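Local coordinates for protein Mn transporter subunit (Synechocystis sp. PCC 6803, PDB 3UJP) that probably captures manganese(II) in the periplasm as the solute-binding subunit of an ABC-type manganese transporter, at residues A[43-48]-A[53-58]; A[64-69]-A[216-221]; A[112-117]-A[139-144]; A[199-204]-A[209-214]. All blocks are in the same frame, centred on the assembly; numbering follows the deposited sequence.

The four contacts sit at different places in a two-lobed metal-binding protein. Interactions 1 and 4 are alike in kind. Each joins a helix to the following strand of a beta-alpha-beta unit, and their centres are about 27 Å apart. Interaction 1 is apolar, made by valine methyls and the root of Gln46, whereas interaction 4 is mainly polar, with a glutamate at a helix start. Interaction 3 is apolar too. It packs a loop against helix 136-153, where Met44 of interaction 1 touches Tyr142. Interaction 2 joins two loops across the manganese cleft. Interactions 1, 2 and 4 are partly buried; interaction 3 is the buried one. Interactions 3 and 4 meet where the OH of Tyr202 probably hydrogen-bonds to the N of Ile117.

Interaction 1: A[43-48]-A[53-58]; sequences DMVQNV and LVVESI
Val55 of strand 54-57 meets Val45 and Gln46 on helix 39-49. Its CG2 methyl lies 3.7 Å from CG2 of Val45. The same Val55 CG2 is 3.8 Å from CA of Gln46. Gln46 takes part through the root of its side chain: its CB is 4.2 Å from CB of Val55. The two valines approach at a slant. CG1 of Val55 is anti to the backbone N (chi1 178°), which places CG2 beside that N, with both methyls on the helix side.

Around this contact lie other parts of the fold. Val45 is buried and also packs on Thr36 of strand 33-36 and Ile146 of helix 136-153. Val54 and Glu56 point away from the helix, and their backbones bond to Val34 in the parallel sheet. Within the helix, ND2 of Asn47 donates to the backbone O of Asp43 at 3.1 Å, from above the carbonyl plane. OD2 of Asp43 accepts a bond from the N of Phe284.

Strand 33-36, helix 39-49 and strand 54-57 form a beta-alpha-beta unit. Helix and strand meet here through carbon atoms, with no hydrogen bond between the segments. The contact is therefore non-directional, and its position is probably set by the sheet and the crossover.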
loop_
_atom_site.group_PDB
_atom_site.type_symbol
_atom_site.label_atom_id
_atom_site.label_comp_id
_atom_site.label_asym_id
_atom_site.label_seq_id
_atom_site.Cartn_x
_atom_site.Cartn_y
_atom_site.Cartn_z
ATOM N N ASP A 43 1.588 1.850 -13.611
ATOM C CA ASP A 43 2.999 1.597 -13.306
ATOM C C ASP A 43 3.880 2.810 -13.567
ATOM O O ASP A 43 4.793 3.074 -12.808
ATOM C CB ASP A 43 3.513 0.410 -14.106
ATOM C CG ASP A 43 4.993 0.159 -13.888
ATOM O OD1 ASP A 43 5.352 -0.384 -12.820
ATOM O OD2 ASP A 43 5.801 0.502 -14.785
ATOM N N MET A 44 3.606 3.535 -14.647
ATOM C CA MET A 44 4.279 4.801 -14.933
ATOM C C MET A 44 4.063 5.856 -13.851
ATOM O O MET A 44 4.994 6.579 -13.501
ATOM C CB MET A 44 3.779 5.405 -16.230
ATOM C CG MET A 44 3.990 4.560 -17.430
ATOM S SD MET A 44 3.662 5.514 -18.932
ATOM C CE MET A 44 4.361 7.109 -18.510
ATOM N N VAL A 45 2.840 5.992 -13.335
ATOM C CA VAL A 45 2.633 6.998 -12.299
ATOM C C VAL A 45 3.154 6.481 -10.966
ATOM O O VAL A 45 3.808 7.217 -10.224
ATOM C CB VAL A 45 1.169 7.500 -12.177
ATOM C CG1 VAL A 45 0.634 7.936 -13.525
ATOM C CG2 VAL A 45 0.281 6.455 -11.575
ATOM N N GLN A 46 2.894 5.211 -10.672
ATOM C CA GLN A 46 3.410 4.640 -9.437
ATOM C C GLN A 46 4.920 4.865 -9.390
ATOM O O GLN A 46 5.527 4.900 -8.318
ATOM C CB GLN A 46 3.036 3.156 -9.281
ATOM C CG GLN A 46 3.917 2.372 -8.283
ATOM C CD GLN A 46 3.569 2.592 -6.786
ATOM O OE1 GLN A 46 3.384 3.725 -6.312
ATOM N NE2 GLN A 46 3.501 1.486 -6.036
ATOM N N ASN A 47 5.522 5.057 -10.560
ATOM C CA ASN A 47 6.951 5.269 -10.615
ATOM C C ASN A 47 7.396 6.694 -10.359
ATOM O O ASN A 47 8.542 6.897 -10.010
ATOM C CB ASN A 47 7.576 4.667 -11.876
ATOM C CG ASN A 47 8.236 3.322 -11.591
ATOM O OD1 ASN A 47 9.238 3.275 -10.881
ATOM N ND2 ASN A 47 7.665 2.228 -12.117
ATOM N N VAL A 48 6.495 7.667 -10.470
ATOM C CA VAL A 48 6.811 9.057 -10.112
ATOM C C VAL A 48 6.361 9.392 -8.688
ATOM O O VAL A 48 6.852 10.336 -8.059
ATOM C CB VAL A 48 6.137 10.063 -11.056
ATOM C CG1 VAL A 48 6.296 11.479 -10.527
ATOM C CG2 VAL A 48 6.689 9.946 -12.471
ATOM N N LEU A 53 2.155 8.876 -2.783
ATOM C CA LEU A 53 0.726 8.767 -3.124
ATOM C C LEU A 53 0.378 7.294 -3.245
ATOM O O LEU A 53 1.252 6.416 -3.187
ATOM C CB LEU A 53 0.404 9.443 -4.457
ATOM C CG LEU A 53 0.754 10.926 -4.619
ATOM C CD1 LEU A 53 0.244 11.489 -5.943
ATOM C CD2 LEU A 53 0.239 11.771 -3.459
ATOM N N VAL A 54 -0.902 7.015 -3.426
ATOM C CA VAL A 54 -1.321 5.628 -3.573
ATOM C C VAL A 54 -2.058 5.456 -4.886
ATOM O O VAL A 54 -3.200 5.890 -5.041
ATOM C CB VAL A 54 -2.134 5.087 -2.359
ATOM C CG1 VAL A 54 -2.721 6.209 -1.539
ATOM C CG2 VAL A 54 -3.202 4.091 -2.815
ATOM N N VAL A 55 -1.366 4.840 -5.837
ATOM C CA VAL A 55 -1.830 4.791 -7.199
ATOM C C VAL A 55 -2.617 3.543 -7.418
ATOM O O VAL A 55 -2.233 2.473 -6.937
ATOM C CB VAL A 55 -0.669 4.747 -8.131
ATOM C CG1 VAL A 55 -1.190 4.648 -9.540
ATOM C CG2 VAL A 55 0.180 5.978 -7.920
ATOM N N GLU A 56 -3.707 3.666 -8.158
ATOM C CA GLU A 56 -4.544 2.519 -8.413
ATOM C C GLU A 56 -5.103 2.610 -9.816
ATOM O O GLU A 56 -5.173 3.687 -10.389
ATOM C CB GLU A 56 -5.655 2.496 -7.386
ATOM C CG GLU A 56 -6.499 1.256 -7.368
ATOM C CD GLU A 56 -7.598 1.370 -6.318
ATOM O OE1 GLU A 56 -7.647 2.433 -5.639
ATOM O OE2 GLU A 56 -8.404 0.410 -6.177
ATOM N N SER A 57 -5.477 1.471 -10.373
ATOM C CA SER A 57 -5.991 1.412 -11.722
ATOM C C SER A 57 -7.494 1.119 -11.732
ATOM O O SER A 57 -8.017 0.483 -10.807
ATOM C CB SER A 57 -5.274 0.293 -12.456
ATOM O OG SER A 57 -5.494 0.322 -13.865
ATOM N N ILE A 58 -8.191 1.568 -12.782
ATOM C CA ILE A 58 -9.593 1.195 -12.986
ATOM C C ILE A 58 -9.647 -0.251 -13.492
ATOM O O ILE A 58 -10.189 -1.160 -12.828
ATOM C CB ILE A 58 -10.323 2.097 -14.027
ATOM C CG1 ILE A 58 -10.286 3.579 -13.652
ATOM C CG2 ILE A 58 -11.770 1.644 -14.223
ATOM C CD1 ILE A 58 -11.149 3.915 -12.549
#

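Interaction 2: A[64-69]-A[216-221]; sequences EIHGYE and PINAEQ. With MN (manganese (II) ion), chain D; ZN (zinc ion), chain E.
His66 and Asn218 face each other across the metal cleft, on loops from different lobes. Metal binding comes first. NE2 of His66 binds manganese at 2.2 Å, and His131, Glu197 and Asp272 complete the site. Farther along, OE1 of Glu69 binds a zinc ion at 1.9 Å.

Packing on the ring comes next. CB of Asn218 makes a CH-pi contact 4.2 Å from the centroid of the His66 ring. Its CG lies over the same face, toward the rim, with the amide plane turned 56° from the ring. CG1 of Ile217 comes in obliquely and meets CE1 of His66 at 3.7 Å. An alanine in place of Asn218 would keep the CB contact but would probably leave the rim of the His66 ring without the amide that lies over it.

Acidic groups line the outer part of the contact. OE1 of Glu64 touches CB of Asn218 at 3.8 Å. OE2 of Glu220 is 6.7 Å from OE1 of Glu64, and it forms a salt bridge with Arg93, probably the arginine that stabilises the entrance to the metal site.

The second lobe thus packs on the imidazole that binds manganese. The chemistry is consistent with a ligand steadied from across the cleft.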
loop_
_atom_site.group_PDB
_atom_site.type_symbol
_atom_site.label_atom_id
_atom_site.label_comp_id
_atom_site.label_asym_id
_atom_site.label_seq_id
_atom_site.Cartn_x
_atom_site.Cartn_y
_atom_site.Cartn_z
ATOM N N GLU A 64 -9.436 -5.322 -21.979
ATOM C CA GLU A 64 -9.605 -4.403 -23.091
ATOM C C GLU A 64 -9.897 -3.004 -22.555
ATOM O O GLU A 64 -10.966 -2.756 -22.025
ATOM C CB GLU A 64 -10.688 -4.900 -24.060
ATOM C CG GLU A 64 -11.560 -3.799 -24.667
ATOM C CD GLU A 64 -10.863 -3.043 -25.784
ATOM O OE1 GLU A 64 -11.552 -2.352 -26.577
ATOM O OE2 GLU A 64 -9.626 -3.152 -25.869
ATOM N N ILE A 65 -8.919 -2.108 -22.696
ATOM C CA ILE A 65 -8.944 -0.758 -22.117
ATOM C C ILE A 65 -9.708 0.255 -22.938
ATOM O O ILE A 65 -9.972 1.339 -22.445
ATOM C CB ILE A 65 -7.499 -0.151 -21.960
ATOM C CG1 ILE A 65 -6.773 -0.134 -23.311
ATOM C CG2 ILE A 65 -6.669 -0.910 -20.933
ATOM C CD1 ILE A 65 -5.714 0.928 -23.406
ATOM N N HIS A 66 -10.011 -0.079 -24.190
ATOM C CA HIS A 66 -10.572 0.870 -25.161
ATOM C C HIS A 66 -12.099 0.974 -25.048
ATOM O O HIS A 66 -12.672 2.039 -25.293
ATOM C CB HIS A 66 -10.261 0.421 -26.587
ATOM C CG HIS A 66 -8.893 0.776 -27.082
ATOM N ND1 HIS A 66 -8.641 1.928 -27.790
ATOM C CD2 HIS A 66 -7.727 0.092 -27.036
ATOM C CE1 HIS A 66 -7.364 1.953 -28.138
ATOM N NE2 HIS A 66 -6.786 0.858 -27.686
ATOM N N GLY A 67 -12.765 -0.131 -24.710
ATOM C CA GLY A 67 -14.214 -0.137 -24.643
ATOM C C GLY A 67 -14.720 -0.740 -23.359
ATOM O O GLY A 67 -15.807 -1.315 -23.321
ATOM N N TYR A 68 -13.915 -0.598 -22.309
ATOM C CA TYR A 68 -14.202 -1.179 -21.004
ATOM C C TYR A 68 -15.532 -0.628 -20.553
ATOM O O TYR A 68 -15.934 0.471 -20.959
ATOM C CB TYR A 68 -13.075 -0.832 -20.008
ATOM C CG TYR A 68 -13.283 -1.274 -18.562
ATOM C CD1 TYR A 68 -13.271 -2.623 -18.213
ATOM C CD2 TYR A 68 -13.453 -0.337 -17.539
ATOM C CE1 TYR A 68 -13.447 -3.024 -16.887
ATOM C CE2 TYR A 68 -13.632 -0.731 -16.218
ATOM C CZ TYR A 68 -13.636 -2.076 -15.899
ATOM O OH TYR A 68 -13.814 -2.488 -14.592
ATOM N N GLU A 69 -16.235 -1.404 -19.740
ATOM C CA GLU A 69 -17.493 -0.958 -19.179
ATOM C C GLU A 69 -17.376 -0.897 -17.674
ATOM O O GLU A 69 -17.468 -1.920 -16.999
ATOM C CB GLU A 69 -18.624 -1.906 -19.564
ATOM C CG GLU A 69 -20.010 -1.284 -19.499
ATOM C CD GLU A 69 -20.246 -0.337 -20.657
ATOM O OE1 GLU A 69 -20.623 0.840 -20.400
ATOM O OE2 GLU A 69 -20.037 -0.785 -21.819
ATOM N N PRO A 216 -6.754 -0.955 -37.412
ATOM C CA PRO A 216 -6.089 0.281 -37.003
ATOM C C PRO A 216 -6.066 0.408 -35.495
ATOM O O PRO A 216 -4.980 0.506 -34.898
ATOM C CB PRO A 216 -6.997 1.367 -37.589
ATOM C CG PRO A 216 -7.707 0.733 -38.729
ATOM C CD PRO A 216 -7.901 -0.697 -38.305
ATOM N N ILE A 217 -7.269 0.406 -34.906
ATOM C CA ILE A 217 -7.498 0.629 -33.480
ATOM C C ILE A 217 -8.746 -0.168 -33.110
ATOM O O ILE A 217 -9.336 -0.784 -33.965
ATOM C CB ILE A 217 -7.721 2.108 -33.238
ATOM C CG1 ILE A 217 -7.436 2.504 -31.787
ATOM C CG2 ILE A 217 -9.096 2.498 -33.687
ATOM C CD1 ILE A 217 -7.627 3.999 -31.521
ATOM N N ASN A 218 -9.164 -0.169 -31.857
ATOM C CA ASN A 218 -10.301 -0.999 -31.455
ATOM C C ASN A 218 -11.674 -0.354 -31.554
ATOM O O ASN A 218 -11.838 0.804 -31.222
ATOM C CB ASN A 218 -10.112 -1.419 -30.019
ATOM C CG ASN A 218 -8.837 -2.138 -29.815
ATOM O OD1 ASN A 218 -7.869 -1.587 -29.307
ATOM N ND2 ASN A 218 -8.813 -3.383 -30.230
ATOM N N ALA A 219 -12.678 -1.008 -32.132
ATOM C CA ALA A 219 -13.830 -0.177 -32.512
ATOM C C ALA A 219 -15.271 -0.690 -32.442
ATOM O O ALA A 219 -16.198 0.032 -32.838
ATOM C CB ALA A 219 -13.574 0.465 -33.890
ATOM N N GLU A 220 -15.453 -1.910 -31.947
ATOM C CA GLU A 220 -16.780 -2.500 -31.828
ATOM C C GLU A 220 -17.020 -3.545 -32.912
ATOM O O GLU A 220 -17.305 -4.706 -32.617
ATOM C CB GLU A 220 -17.857 -1.414 -31.897
ATOM C CG GLU A 220 -17.535 -0.169 -31.086
ATOM C CD GLU A 220 -17.892 -0.320 -29.621
ATOM O OE1 GLU A 220 -18.796 -1.124 -29.307
ATOM O OE2 GLU A 220 -17.269 0.365 -28.783
ATOM N N GLN A 221 -16.903 -3.125 -34.167
ATOM C CA GLN A 221 -17.107 -4.024 -35.297
ATOM C C GLN A 221 -15.928 -4.976 -35.467
ATOM O O GLN A 221 -15.015 -4.716 -36.251
ATOM C CB GLN A 221 -17.327 -3.225 -36.583
ATOM C CG GLN A 221 -16.810 -1.797 -36.522
ATOM C CD GLN A 221 -17.228 -0.974 -37.726
ATOM O OE1 GLN A 221 -16.748 -1.191 -38.838
ATOM N NE2 GLN A 221 -18.127 -0.021 -37.508
HETATM MN MN MN D . -5.069 -0.407 -28.108
HETATM ZN ZN ZN E . -20.608 2.556 -21.194
#

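Interaction 3: A[112-117]-A[139-144]; sequences EGIEPI and ALVYVE
Ile114 and Val141 come closest in backbone, with their CA atoms 7.1 Å apart, where an irregular loop runs past helix 136-153. In this loop Gly113 has a positive phi (112°). A CB there would be jammed against the carbonyl O of Glu112.

Ile114 carries the contact from the loop side. Its chain is extended at chi2 (-178°), which sends CD1 out to the Tyr142 ring. CD1 of Ile114 lies 3.5 Å from CE2 of Tyr142 and 3.7 Å from CD2 of the same ring. The methyl comes in obliquely, and the two side chains cross at about a right angle. CG1 of Ile114 lies 4.2 Å from CB of Val141; the closer approach to a methyl of that valine is modelled too short to be relied on. An alanine in place of Ile114 would probably leave a gap where CD1 meets the Tyr142 ring.

Tyr142 starts out away from the loop, but its ring swings back to it. The OH bonds to OD1 of Asn87, and Met44 of helix 39-49 packs on the same residue. Farther along the helix, Asn145 ND2 bonds to the O of Glu112.

The loop follows strand 107-109, an outermost strand of the four-stranded parallel sheet within this chain. It packs on helix 136-153 in the alpha/beta lobe that also carries helix 39-49, consistent with the fold of metal-binding transport proteins of this family.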
loop_
_atom_site.group_PDB
_atom_site.type_symbol
_atom_site.label_atom_id
_atom_site.label_comp_id
_atom_site.label_asym_id
_atom_site.label_seq_id
_atom_site.Cartn_x
_atom_site.Cartn_y
_atom_site.Cartn_z
ATOM N N GLU A 112 -0.786 15.225 -23.174
ATOM C CA GLU A 112 -0.631 16.612 -23.642
ATOM C C GLU A 112 0.773 17.031 -24.118
ATOM O O GLU A 112 1.733 17.040 -23.343
ATOM C CB GLU A 112 -1.114 17.575 -22.554
ATOM C CG GLU A 112 -0.800 19.013 -22.843
ATOM C CD GLU A 112 -1.278 19.931 -21.732
ATOM O OE1 GLU A 112 -1.960 19.427 -20.806
ATOM O OE2 GLU A 112 -0.980 21.152 -21.788
ATOM N N GLY A 113 0.883 17.399 -25.395
ATOM C CA GLY A 113 2.110 17.964 -25.935
ATOM C C GLY A 113 2.716 16.993 -26.906
ATOM O O GLY A 113 3.697 17.292 -27.610
ATOM N N ILE A 114 2.132 15.797 -26.928
ATOM C CA ILE A 114 2.578 14.763 -27.848
ATOM C C ILE A 114 1.810 14.943 -29.146
ATOM O O ILE A 114 0.584 15.126 -29.132
ATOM C CB ILE A 114 2.345 13.351 -27.285
ATOM C CG1 ILE A 114 2.745 13.299 -25.820
ATOM C CG2 ILE A 114 3.114 12.287 -28.102
ATOM C CD1 ILE A 114 2.572 11.919 -25.228
ATOM N N GLU A 115 2.557 14.942 -30.249
ATOM C CA GLU A 115 1.979 15.036 -31.580
ATOM C C GLU A 115 1.573 13.636 -32.032
ATOM O O GLU A 115 2.442 12.776 -32.222
ATOM C CB GLU A 115 2.982 15.654 -32.568
ATOM C CG GLU A 115 2.467 16.902 -33.310
ATOM C CD GLU A 115 2.381 18.145 -32.418
ATOM O OE1 GLU A 115 1.266 18.454 -31.907
ATOM O OE2 GLU A 115 3.434 18.809 -32.239
ATOM N N PRO A 116 0.251 13.405 -32.195
ATOM C CA PRO A 116 -0.292 12.098 -32.553
ATOM C C PRO A 116 0.132 11.633 -33.938
ATOM O O PRO A 116 0.628 12.415 -34.740
ATOM C CB PRO A 116 -1.800 12.337 -32.543
ATOM C CG PRO A 116 -1.972 13.760 -32.733
ATOM C CD PRO A 116 -0.828 14.393 -32.022
ATOM N N ILE A 117 -0.025 10.338 -34.180
ATOM C CA ILE A 117 -0.032 9.758 -35.517
ATOM C C ILE A 117 -1.527 9.537 -35.765
ATOM O O ILE A 117 -2.216 8.977 -34.916
ATOM C CB ILE A 117 0.689 8.370 -35.542
ATOM C CG1 ILE A 117 2.166 8.440 -35.094
ATOM C CG2 ILE A 117 0.527 7.670 -36.890
ATOM C CD1 ILE A 117 2.919 9.683 -35.553
ATOM N N ALA A 139 7.208 8.706 -23.969
ATOM C CA ALA A 139 7.023 8.342 -22.580
ATOM C C ALA A 139 7.550 9.478 -21.705
ATOM O O ALA A 139 7.106 9.660 -20.577
ATOM C CB ALA A 139 7.737 7.039 -22.271
ATOM N N LEU A 140 8.488 10.265 -22.226
ATOM C CA LEU A 140 9.112 11.260 -21.378
ATOM C C LEU A 140 8.152 12.407 -21.100
ATOM O O LEU A 140 8.142 12.992 -20.007
ATOM C CB LEU A 140 10.451 11.729 -21.944
ATOM C CG LEU A 140 11.607 10.707 -22.031
ATOM C CD1 LEU A 140 12.883 11.385 -22.517
ATOM C CD2 LEU A 140 11.888 9.999 -20.732
ATOM N N VAL A 141 7.301 12.699 -22.071
ATOM C CA VAL A 141 6.299 13.722 -21.858
ATOM C C VAL A 141 5.142 13.187 -20.986
ATOM O O VAL A 141 4.505 13.929 -20.227
ATOM C CB VAL A 141 5.810 14.276 -23.182
ATOM C CG1 VAL A 141 6.984 14.753 -23.991
ATOM C CG2 VAL A 141 5.121 13.218 -23.935
ATOM N N TYR A 142 4.871 11.894 -21.082
ATOM C CA TYR A 142 3.912 11.277 -20.177
ATOM C C TYR A 142 4.361 11.546 -18.754
ATOM O O TYR A 142 3.614 12.091 -17.947
ATOM C CB TYR A 142 3.883 9.776 -20.413
ATOM C CG TYR A 142 2.917 9.333 -21.480
ATOM C CD1 TYR A 142 1.599 9.046 -21.157
ATOM C CD2 TYR A 142 3.315 9.193 -22.803
ATOM C CE1 TYR A 142 0.696 8.631 -22.114
ATOM C CE2 TYR A 142 2.406 8.770 -23.783
ATOM C CZ TYR A 142 1.096 8.487 -23.424
ATOM O OH TYR A 142 0.161 8.071 -24.359
ATOM N N VAL A 143 5.614 11.192 -18.468
ATOM C CA VAL A 143 6.152 11.220 -17.104
ATOM C C VAL A 143 6.274 12.632 -16.579
ATOM O O VAL A 143 6.216 12.863 -15.384
ATOM C CB VAL A 143 7.541 10.538 -16.981
ATOM C CG1 VAL A 143 7.551 9.178 -17.653
ATOM C CG2 VAL A 143 8.628 11.428 -17.572
ATOM N N GLU A 144 6.458 13.588 -17.469
ATOM C CA GLU A 144 6.606 14.936 -16.986
ATOM C C GLU A 144 5.264 15.450 -16.539
ATOM O O GLU A 144 5.161 16.076 -15.481
ATOM C CB GLU A 144 7.135 15.845 -18.064
ATOM C CG GLU A 144 6.945 17.297 -17.703
ATOM C CD GLU A 144 7.944 17.764 -16.678
ATOM O OE1 GLU A 144 8.733 16.913 -16.196
ATOM O OE2 GLU A 144 7.947 18.974 -16.363
#

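Interaction 4: A[199-204]-A[209-214]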
loop_
_atom_site.group_PDB
_atom_site.type_symbol
_atom_site.label_atom_id
_atom_site.label_comp_id
_atom_site.label_asym_id
_atom_site.label_seq_id
_atom_site.Cartn_x
_atom_site.Cartn_y
_atom_site.Cartn_z
ATOM N N ALA A 199 -1.359 -0.702 -32.657
ATOM C CA ALA A 199 -1.036 -0.062 -31.383
ATOM C C ALA A 199 0.438 0.307 -31.288
ATOM O O ALA A 199 0.869 0.936 -30.318
ATOM C CB ALA A 199 -1.460 -0.959 -30.176
ATOM N N PHE A 200 1.211 -0.078 -32.302
ATOM C CA PHE A 200 2.653 0.096 -32.269
ATOM C C PHE A 200 3.134 1.088 -33.278
ATOM O O PHE A 200 4.300 1.076 -33.602
ATOM C CB PHE A 200 3.359 -1.220 -32.564
ATOM C CG PHE A 200 2.968 -2.330 -31.644
ATOM C CD1 PHE A 200 1.913 -3.178 -31.976
ATOM C CD2 PHE A 200 3.645 -2.526 -30.444
ATOM C CE1 PHE A 200 1.533 -4.206 -31.124
ATOM C CE2 PHE A 200 3.285 -3.549 -29.604
ATOM C CZ PHE A 200 2.219 -4.394 -29.937
ATOM N N SER A 201 2.256 1.933 -33.791
ATOM C CA SER A 201 2.673 2.916 -34.787
ATOM C C SER A 201 3.760 3.908 -34.319
ATOM O O SER A 201 4.573 4.344 -35.127
ATOM C CB SER A 201 1.460 3.671 -35.345
ATOM O OG SER A 201 0.925 3.019 -36.479
ATOM N N TYR A 202 3.781 4.282 -33.038
ATOM C CA TYR A 202 4.812 5.218 -32.568
ATOM C C TYR A 202 6.141 4.510 -32.435
ATOM O O TYR A 202 7.170 4.989 -32.919
ATOM C CB TYR A 202 4.449 5.860 -31.235
ATOM C CG TYR A 202 3.259 6.778 -31.326
ATOM C CD1 TYR A 202 3.419 8.132 -31.565
ATOM C CD2 TYR A 202 1.971 6.287 -31.180
ATOM C CE1 TYR A 202 2.323 8.973 -31.647
ATOM C CE2 TYR A 202 0.886 7.109 -31.268
ATOM C CZ TYR A 202 1.059 8.452 -31.502
ATOM O OH TYR A 202 -0.042 9.269 -31.578
ATOM N N LEU A 203 6.101 3.361 -31.769
ATOM C CA LEU A 203 7.255 2.495 -31.640
ATOM C C LEU A 203 7.952 2.256 -32.969
ATOM O O LEU A 203 9.169 2.234 -33.030
ATOM C CB LEU A 203 6.829 1.151 -31.083
ATOM C CG LEU A 203 8.098 0.382 -30.786
ATOM C CD1 LEU A 203 8.843 1.216 -29.782
ATOM C CD2 LEU A 203 7.782 -0.956 -30.220
ATOM N N ALA A 204 7.170 2.056 -34.027
ATOM C CA ALA A 204 7.715 1.793 -35.357
ATOM C C ALA A 204 8.197 3.060 -36.029
ATOM O O ALA A 204 9.147 3.020 -36.793
ATOM C CB ALA A 204 6.715 1.078 -36.228
ATOM N N MET A 209 10.408 1.137 -38.475
ATOM C CA MET A 209 9.801 -0.113 -38.908
ATOM C C MET A 209 8.574 0.149 -39.792
ATOM O O MET A 209 7.967 1.229 -39.747
ATOM C CB MET A 209 9.416 -0.974 -37.704
ATOM C CG MET A 209 10.581 -1.347 -36.803
ATOM S SD MET A 209 10.237 -2.778 -35.753
ATOM C CE MET A 209 10.551 -4.146 -36.874
ATOM N N GLU A 210 8.226 -0.830 -40.619
ATOM C CA GLU A 210 7.006 -0.739 -41.398
ATOM C C GLU A 210 5.976 -1.604 -40.684
ATOM O O GLU A 210 6.201 -2.798 -40.447
ATOM C CB GLU A 210 7.231 -1.166 -42.862
ATOM C CG GLU A 210 6.069 -0.863 -43.853
ATOM C CD GLU A 210 5.807 0.647 -44.129
ATOM O OE1 GLU A 210 4.666 0.986 -44.573
ATOM O OE2 GLU A 210 6.727 1.488 -43.921
ATOM N N GLU A 211 4.864 -0.972 -40.312
ATOM C CA GLU A 211 3.805 -1.615 -39.547
ATOM C C GLU A 211 2.809 -2.324 -40.464
ATOM O O GLU A 211 2.486 -1.850 -41.555
ATOM C CB GLU A 211 3.071 -0.584 -38.676
ATOM C CG GLU A 211 2.264 -1.206 -37.534
ATOM C CD GLU A 211 1.474 -0.176 -36.736
ATOM O OE1 GLU A 211 1.220 -0.432 -35.530
ATOM O OE2 GLU A 211 1.107 0.871 -37.329
ATOM N N ILE A 212 2.342 -3.477 -40.021
ATOM C CA ILE A 212 1.245 -4.149 -40.694
ATOM C C ILE A 212 0.256 -4.633 -39.632
ATOM O O ILE A 212 0.577 -5.511 -38.821
ATOM C CB ILE A 212 1.731 -5.328 -41.557
ATOM C CG1 ILE A 212 2.899 -4.917 -42.438
ATOM C CG2 ILE A 212 0.627 -5.814 -42.462
ATOM C CD1 ILE A 212 3.374 -6.045 -43.304
ATOM N N TYR A 213 -0.939 -4.048 -39.622
ATOM C CA TYR A 213 -1.929 -4.373 -38.596
ATOM C C TYR A 213 -3.218 -4.991 -39.154
ATOM O O TYR A 213 -3.594 -4.735 -40.300
ATOM C CB TYR A 213 -2.236 -3.140 -37.752
ATOM C CG TYR A 213 -2.549 -1.904 -38.546
ATOM C CD1 TYR A 213 -3.755 -1.783 -39.227
ATOM C CD2 TYR A 213 -1.654 -0.839 -38.595
ATOM C CE1 TYR A 213 -4.067 -0.639 -39.950
ATOM C CE2 TYR A 213 -1.948 0.323 -39.317
ATOM C CZ TYR A 213 -3.166 0.417 -39.993
ATOM O OH TYR A 213 -3.491 1.555 -40.713
ATOM N N MET A 214 -3.883 -5.815 -38.351
ATOM C CA MET A 214 -5.121 -6.455 -38.791
ATOM C C MET A 214 -6.311 -5.487 -38.658
ATOM O O MET A 214 -7.343 -5.656 -39.319
ATOM C CB MET A 214 -5.364 -7.748 -38.022
ATOM C CG MET A 214 -6.101 -8.789 -38.798
ATOM S SD MET A 214 -5.676 -10.416 -38.157
ATOM C CE MET A 214 -6.500 -10.430 -36.558
#
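Glu211 joins strand 210-213 to the start of helix 201-206, inside a beta-alpha-beta unit that begins with strand 192-195. Its CB points to the helix and faces CB of Ala204 at 4.7 Å. CG is anti to the backbone N (chi1 -162°), and the chain stays extended beyond it. This carries the carboxylate to the first turn of the helix. CD passes in plane at the edge of the Tyr213 ring.

The two oxygens then part. OE1 accepts a weak hydrogen bond from the N of Phe200 at 3.2 Å, bent to 135° at the hydrogen. Phe200 holds the N-cap position, and its CB is 3.7 Å from the same OE1 of Glu211. OE1 is also close to the N of Ser201, but the angle is too poor for a bond. OE2 accepts a hydrogen bond from OG of Ser201. The length is modelled as very short, and little should rest on it at this resolution. The helix start would probably stabilise the negative charge. Next to this grip, the side chain of Ala199 comes about 4 Å from the manganese.

At the other end of the contact the chain returns from helix to strand. CB of Ala204 packs on CB of Met209 at 3.7 Å. Beside them, the N of Met209 donates to the O of Ala204 at 2.8 Å, nearly straight at 170°.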